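Local coordinates for regulatory Subunit of Protein Kinase A (cAMP-dependent) from Euglena gracilis (Euglena gracilis, PDB 6RSX) that binds cyclic AMP in two cyclic nucleotide-binding domains and, as a regulatory subunit, probably controls the catalytic subunit of protein kinase A, at residues A[138-141]-A[142-145]. Sequence-based numbering, arbitrary orientation.
Sequences ALDR and DTFR
Asp140 and Thr143 meet at the first turn of helix 141-147, where strand 134-140 of the first cyclic nucleotide-binding domain runs into it. Asp140 is the N-cap. Its CG sits between the backbone N and the carbonyl carbon (chi1 67°), which turns the carboxylate back over the helix start. OD1 of Asp140 accepts from Thr143 N at 2.8 Å, nearly in line with its C-O bond. The same OD1 takes the hydroxyl of Thr143, OG1, at 2.7 Å, from above the carboxylate plane. A water accepts from Asp140 N and gives a weak bond to Thr143 OG1. On its other branch, Thr143 CG2 packs on Leu139 CD2 at 3.6 Å. Val55 and Ser59 of helix 50-59 also touch Thr143.

Helical bonding starts at once: Phe144 N reaches Asp140 O at 2.9 Å. The Phe144 ring turns from the cap and meets Phe81 and helix 115-120.

Arg141 and Arg145 run alongside each other in the same direction, guanidinium planes 17° apart. Arg145 CD lies 3.3 Å above the centre of the Arg141 guanidinium. The chi3 bend (85°) then directs the Arg145 guanidinium. Arg141 NH2 sits over its face, near the rim. The two NH2 donors, Arg141 and Arg145, approach to 3.2 Å, like charges without a bond. Asp142 OD1 makes a long salt bridge to Arg141 NH1, 3.8 Å, and may offset part of the paired charge. At the N-cap, two donors grip Asp140 OD1. This probably favours the ionised carboxylate and limits its rotation.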
ATOM      1  N   ALA A 138     -18.255  -7.469  -0.929  1.00 30.62           N
ATOM      2  CA  ALA A 138     -18.536  -6.402   0.020  1.00 34.41           C
ATOM      3  C   ALA A 138     -18.617  -6.962   1.434  1.00 32.30           C
ATOM      4  O   ALA A 138     -19.026  -8.106   1.630  1.00 32.79           O
ATOM      5  CB  ALA A 138     -19.865  -5.717  -0.294  1.00 33.52           C
ATOM      6  N   LEU A 139     -18.156  -6.162   2.395  1.00 29.91           N
ATOM      7  CA  LEU A 139     -18.379  -6.388   3.826  1.00 32.55           C
ATOM      8  C   LEU A 139     -19.323  -5.323   4.352  1.00 34.26           C
ATOM      9  O   LEU A 139     -19.161  -4.132   4.054  1.00 32.05           O
ATOM     10  CB  LEU A 139     -17.083  -6.297   4.636  1.00 39.49           C
ATOM     11  CG  LEU A 139     -16.036  -7.402   4.538  1.00 47.11           C
ATOM     12  CD1 LEU A 139     -14.806  -6.969   5.301  1.00 43.15           C
ATOM     13  CD2 LEU A 139     -16.663  -8.635   5.172  1.00 42.48           C
ATOM     14  N   ASP A 140     -20.247  -5.736   5.212  1.00 33.67           N
ATOM     15  CA  ASP A 140     -21.115  -4.722   5.786  1.00 36.56           C
ATOM     16  C   ASP A 140     -20.426  -4.006   6.951  1.00 33.21           C
ATOM     17  O   ASP A 140     -19.320  -4.347   7.386  1.00 33.58           O
ATOM     18  CB  ASP A 140     -22.452  -5.338   6.187  1.00 37.46           C
ATOM     19  CG  ASP A 140     -22.351  -6.332   7.354  1.00 44.93           C
ATOM     20  OD1 ASP A 140     -21.367  -6.340   8.122  1.00 42.17           O
ATOM     21  OD2 ASP A 140     -23.318  -7.113   7.500  1.00 51.24           O
ATOM     22  N   ARG A 141     -21.121  -2.986   7.488  1.00 36.04           N
ATOM     23  CA  ARG A 141     -20.469  -2.109   8.453  1.00 36.48           C
ATOM     24  C   ARG A 141     -20.102  -2.872   9.719  1.00 34.43           C
ATOM     25  O   ARG A 141     -19.001  -2.705  10.258  1.00 32.57           O
ATOM     26  CB  ARG A 141     -21.387  -0.923   8.787  1.00 42.01           C
ATOM     27  CG  ARG A 141     -20.784   0.028   9.784  1.00 45.67           C
ATOM     28  CD  ARG A 141     -21.729   1.196  10.099  1.00 49.25           C
ATOM     29  NE  ARG A 141     -21.149   2.002  11.165  1.00 67.46           N
ATOM     30  CZ  ARG A 141     -21.351   1.765  12.462  1.00 72.89           C
ATOM     31  NH1 ARG A 141     -22.136   0.757  12.836  1.00 65.33           N
ATOM     32  NH2 ARG A 141     -20.777   2.535  13.383  1.00 66.08           N
ATOM     33  N   ASP A 142     -21.039  -3.675  10.241  1.00 38.20           N
ATOM     34  CA  ASP A 142     -20.773  -4.384  11.495  1.00 38.97           C
ATOM     35  C   ASP A 142     -19.605  -5.339  11.348  1.00 42.51           C
ATOM     36  O   ASP A 142     -18.766  -5.448  12.256  1.00 41.09           O
ATOM     37  CB  ASP A 142     -22.018  -5.149  11.948  1.00 40.71           C
ATOM     38  CG  ASP A 142     -23.108  -4.223  12.441  1.00 60.22           C
ATOM     39  OD1 ASP A 142     -22.823  -3.003  12.613  1.00 59.49           O
ATOM     40  OD2 ASP A 142     -24.242  -4.715  12.636  1.00 68.28           O
ATOM     41  N   THR A 143     -19.513  -6.027  10.195  1.00 36.50           N
ATOM     42  CA  THR A 143     -18.400  -6.954   9.995  1.00 39.49           C
ATOM     43  C   THR A 143     -17.088  -6.199   9.852  1.00 36.17           C
ATOM     44  O   THR A 143     -16.074  -6.568  10.461  1.00 37.54           O
ATOM     45  CB  THR A 143     -18.645  -7.838   8.770  1.00 39.37           C
ATOM     46  OG1 THR A 143     -19.907  -8.488   8.916  1.00 40.17           O
ATOM     47  CG2 THR A 143     -17.552  -8.889   8.652  1.00 42.88           C
ATOM     48  N   PHE A 144     -17.103  -5.105   9.082  1.00 38.66           N
ATOM     49  CA  PHE A 144     -15.917  -4.265   8.955  1.00 38.38           C
ATOM     50  C   PHE A 144     -15.429  -3.814  10.326  1.00 41.32           C
ATOM     51  O   PHE A 144     -14.231  -3.921  10.636  1.00 37.56           O
ATOM     52  CB  PHE A 144     -16.204  -3.042   8.075  1.00 33.01           C
ATOM     53  CG  PHE A 144     -15.020  -2.115   7.949  1.00 35.05           C
ATOM     54  CD1 PHE A 144     -14.776  -1.128   8.892  1.00 36.14           C
ATOM     55  CD2 PHE A 144     -14.132  -2.244   6.879  1.00 35.20           C
ATOM     56  CE1 PHE A 144     -13.700  -0.272   8.806  1.00 38.55           C
ATOM     57  CE2 PHE A 144     -13.011  -1.388   6.762  1.00 35.31           C
ATOM     58  CZ  PHE A 144     -12.777  -0.400   7.737  1.00 34.58           C
ATOM     59  N   ARG A 145     -16.356  -3.305  11.156  1.00 38.86           N
ATOM     60  CA  ARG A 145     -16.000  -2.807  12.484  1.00 41.86           C
ATOM     61  C   ARG A 145     -15.383  -3.897  13.349  1.00 41.84           C
ATOM     62  O   ARG A 145     -14.465  -3.623  14.130  1.00 47.52           O
ATOM     63  CB  ARG A 145     -17.230  -2.200  13.178  1.00 42.68           C
ATOM     64  CG  ARG A 145     -17.676  -0.900  12.507  1.00 54.19           C
ATOM     65  CD  ARG A 145     -18.730  -0.142  13.303  1.00 61.05           C
ATOM     66  NE  ARG A 145     -18.102   0.709  14.309  1.00 70.44           N
ATOM     67  CZ  ARG A 145     -17.587   1.912  14.064  1.00 72.31           C
ATOM     68  NH1 ARG A 145     -17.039   2.616  15.054  1.00 70.80           N
ATOM     69  NH2 ARG A 145     -17.622   2.419  12.832  1.00 63.40           N
TER
HETATM   70  O   HOH W   1     -20.396  -8.636   5.659  1.00 40.64           O